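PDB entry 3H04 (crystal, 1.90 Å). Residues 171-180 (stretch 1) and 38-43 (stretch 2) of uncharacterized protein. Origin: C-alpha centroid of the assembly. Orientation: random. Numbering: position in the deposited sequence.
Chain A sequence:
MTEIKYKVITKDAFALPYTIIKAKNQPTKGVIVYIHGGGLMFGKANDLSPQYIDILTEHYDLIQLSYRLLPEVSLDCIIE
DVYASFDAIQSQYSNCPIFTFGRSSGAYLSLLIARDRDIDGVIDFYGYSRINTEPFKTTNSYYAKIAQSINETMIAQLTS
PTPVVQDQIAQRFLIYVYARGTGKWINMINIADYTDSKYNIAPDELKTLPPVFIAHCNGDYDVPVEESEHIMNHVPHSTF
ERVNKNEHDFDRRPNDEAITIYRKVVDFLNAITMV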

# COMPACT_ATOMS: atom_id res chain seq x y z
N GLN A 171 1.14 -14.75 13.87
CA GLN A 171 -0.28 -14.75 13.52
C GLN A 171 -1.04 -13.43 13.69
O GLN A 171 -2.25 -13.36 13.78
CB GLN A 171 -1.00 -15.91 14.18
CG GLN A 171 -1.11 -15.86 15.59
CD GLN A 171 0.11 -16.43 16.32
OE1 GLN A 171 1.25 -16.40 15.84
NE2 GLN A 171 -0.13 -16.85 17.52
N ARG A 172 -0.30 -12.36 13.64
CA ARG A 172 -0.86 -11.06 13.82
C ARG A 172 -1.95 -10.82 12.78
O ARG A 172 -2.91 -10.10 13.06
CB ARG A 172 0.26 -10.01 13.68
CG ARG A 172 -0.23 -8.62 13.88
CD ARG A 172 0.91 -7.67 13.93
NE ARG A 172 0.36 -6.36 13.96
CZ ARG A 172 0.30 -5.57 15.02
NH1 ARG A 172 0.84 -5.92 16.19
NH2 ARG A 172 -0.33 -4.41 14.87
N PHE A 173 -1.81 -11.41 11.60
CA PHE A 173 -2.81 -11.20 10.55
C PHE A 173 -4.26 -11.53 10.94
O PHE A 173 -5.21 -10.98 10.34
CB PHE A 173 -2.40 -11.90 9.28
CG PHE A 173 -2.84 -13.26 9.20
CD1 PHE A 173 -4.10 -13.52 8.74
CD2 PHE A 173 -2.04 -14.30 9.63
CE1 PHE A 173 -4.56 -14.72 8.66
CE2 PHE A 173 -2.54 -15.59 9.52
CZ PHE A 173 -3.81 -15.78 9.04
N LEU A 174 -4.45 -12.34 11.99
CA LEU A 174 -5.81 -12.63 12.46
C LEU A 174 -6.51 -11.41 13.00
O LEU A 174 -7.72 -11.40 13.03
CB LEU A 174 -5.80 -13.72 13.54
CG LEU A 174 -5.45 -15.11 13.03
CD1 LEU A 174 -5.20 -16.05 14.24
CD2 LEU A 174 -6.51 -15.68 12.07
N ILE A 175 -5.75 -10.41 13.45
CA ILE A 175 -6.35 -9.13 13.88
C ILE A 175 -7.13 -8.49 12.71
O ILE A 175 -8.24 -7.97 12.89
CB ILE A 175 -5.30 -8.13 14.36
CG1 ILE A 175 -4.51 -8.64 15.57
CG2 ILE A 175 -5.96 -6.77 14.76
CD1 ILE A 175 -3.22 -7.74 15.73
N TYR A 176 -6.56 -8.60 11.52
CA TYR A 176 -7.19 -8.05 10.30
C TYR A 176 -8.40 -8.93 9.84
O TYR A 176 -9.44 -8.40 9.45
CB TYR A 176 -6.17 -7.95 9.18
CG TYR A 176 -6.78 -7.57 7.84
CD1 TYR A 176 -7.22 -6.25 7.60
CD2 TYR A 176 -7.00 -8.51 6.87
CE1 TYR A 176 -7.84 -5.88 6.44
CE2 TYR A 176 -7.58 -8.15 5.63
CZ TYR A 176 -7.99 -6.81 5.43
OH TYR A 176 -8.62 -6.34 4.27
N VAL A 177 -8.24 -10.24 9.88
CA VAL A 177 -9.33 -11.15 9.55
C VAL A 177 -10.52 -10.87 10.47
O VAL A 177 -11.69 -10.79 10.03
CB VAL A 177 -8.85 -12.64 9.71
CG1 VAL A 177 -10.04 -13.57 9.76
CG2 VAL A 177 -7.90 -13.09 8.50
N TYR A 178 -10.21 -10.70 11.74
CA TYR A 178 -11.23 -10.41 12.73
C TYR A 178 -11.90 -9.07 12.41
O TYR A 178 -13.13 -8.96 12.41
CB TYR A 178 -10.60 -10.36 14.12
CG TYR A 178 -11.59 -10.00 15.20
CD1 TYR A 178 -12.48 -10.94 15.67
CD2 TYR A 178 -11.60 -8.73 15.76
CE1 TYR A 178 -13.39 -10.61 16.72
CE2 TYR A 178 -12.51 -8.40 16.75
CZ TYR A 178 -13.39 -9.33 17.22
OH TYR A 178 -14.26 -8.96 18.20
N ALA A 179 -11.08 -8.06 12.17
CA ALA A 179 -11.61 -6.72 11.88
C ALA A 179 -12.56 -6.70 10.66
O ALA A 179 -13.72 -6.17 10.75
CB ALA A 179 -10.43 -5.74 11.66
N ARG A 180 -12.10 -7.25 9.53
CA ARG A 180 -12.99 -7.36 8.33
C ARG A 180 -14.19 -8.27 8.55
O ARG A 180 -15.30 -7.97 8.09
CB ARG A 180 -12.21 -7.84 7.12
CG ARG A 180 -11.08 -6.95 6.65
CD ARG A 180 -11.50 -5.49 6.36
NE ARG A 180 -12.61 -5.37 5.41
CZ ARG A 180 -12.51 -5.54 4.09
NH1 ARG A 180 -11.35 -5.87 3.50
NH2 ARG A 180 -13.58 -5.41 3.34
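Stretch 2, residues 38-43: GGLMFG

At the centre of the contact, M41 and F42 of stretch 2 lie against the helix of stretch 1, and the CA-to-CB bonds of both point toward it. M41 contributes the largest covered area of any residue, 108 Å². Its side chain (chi1 m, chi2 t, chi3 t) carries the sulfur among three helix residues: M41 SD lies 3.9 Å from A179 CB, 4.1 Å from I175 CG2 and 3.8 Å from Y176 CA. I175 and Y176 are neighbours in the helix and A179 lies one turn beyond I175, with A179 N bonded to I175 O at 2.9 Å; all three direct their CA-to-CB bonds toward stretch 2. M41 SD also lies at the edge of the Y176 ring, near its plane.

F42, with chi1 p, packs beside the preceding turn. F173 CB stands over one face of its ring, 3.6 Å from the ring centroid and 9° off the ring normal, which is the geometry of a CH-pi contact; the end of the F173 side chain leads away from stretch 2. At the ring edge, F42 CE2 approaches Y176 CB to 3.7 Å. The Y176 and F42 rings themselves form an oblique pair, with centroids 5.9 Å apart and planes at 52°.

The CA atoms nearest each other fix the register: F173 CA to F42 CA, 5.5 Å, and Y176 CA to M41 CA, 6.1 Å. Over these two pairs, the later residue of stretch 1 faces the earlier residue of stretch 2, so the chains run in opposing senses locally. Stretch 2 has no regular helix or strand, and a helix-to-helix crossing angle does not apply. Its backbone turns, with M41 N and F42 N both donating to G38 O, at 2.8 and 3.0 Å. G39 and L40 have positive phi (56° and 66°), whereas M41 and F42 have negative phi.

Farther along, G39 CA comes within 3.6 Å of Y176 CE1. An ideal CB on G39 would lie 2.3 Å from Y176 CE1, a clash, so the absence of a side chain permits this close approach. Beyond the ring, R180 NH1 donates to Y176 OH at 2.9 Å, a bond within stretch 1 that ties the tyrosine hydroxyl to the next turn.

The polar edge belongs to R172, whose extended side chain (chi1, chi2 and chi3 all t) reaches the M41 carbonyl. R172 NE donates to M41 O at 2.7 Å with an N-H...O angle of 162°; R172 NH2 adds a weak bond to M41 O at 3.2 Å and 134°. The carbonyl lies near the guanidinium plane, at its edge, as in-plane N-H donors require.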

# COMPACT_ATOMS: atom_id res chain seq x y z
N GLY A 38 -1.28 -5.29 3.89
CA GLY A 38 -1.61 -5.87 5.22
C GLY A 38 -2.72 -5.20 5.98
O GLY A 38 -2.79 -5.26 7.25
N GLY A 39 -3.64 -4.57 5.24
CA GLY A 39 -4.84 -3.93 5.80
C GLY A 39 -4.57 -2.88 6.88
O GLY A 39 -5.46 -2.60 7.69
N LEU A 40 -3.39 -2.28 6.82
CA LEU A 40 -2.82 -1.35 7.79
C LEU A 40 -2.52 -1.98 9.16
O LEU A 40 -2.16 -1.25 10.09
CB LEU A 40 -3.71 -0.09 7.97
CG LEU A 40 -4.19 0.65 6.70
CD1 LEU A 40 -5.35 1.63 7.03
CD2 LEU A 40 -3.01 1.33 5.99
N MET A 41 -2.65 -3.31 9.28
CA MET A 41 -2.62 -3.97 10.60
C MET A 41 -1.54 -5.02 10.75
O MET A 41 -1.14 -5.39 11.88
CB MET A 41 -3.98 -4.62 10.90
CG MET A 41 -5.17 -3.71 10.91
SD MET A 41 -6.76 -4.50 11.46
CE MET A 41 -7.57 -3.00 11.81
N PHE A 42 -1.07 -5.58 9.64
CA PHE A 42 0.00 -6.52 9.68
C PHE A 42 0.93 -6.33 8.46
O PHE A 42 0.73 -5.45 7.62
CB PHE A 42 -0.53 -7.99 9.75
CG PHE A 42 -1.20 -8.48 8.48
CD1 PHE A 42 -0.49 -9.21 7.54
CD2 PHE A 42 -2.56 -8.15 8.21
CE1 PHE A 42 -1.09 -9.67 6.39
CE2 PHE A 42 -3.18 -8.59 7.04
CZ PHE A 42 -2.44 -9.34 6.11
N GLY A 43 1.96 -7.15 8.38
CA GLY A 43 2.84 -7.16 7.21
C GLY A 43 4.25 -6.69 7.56
O GLY A 43 4.66 -6.61 8.77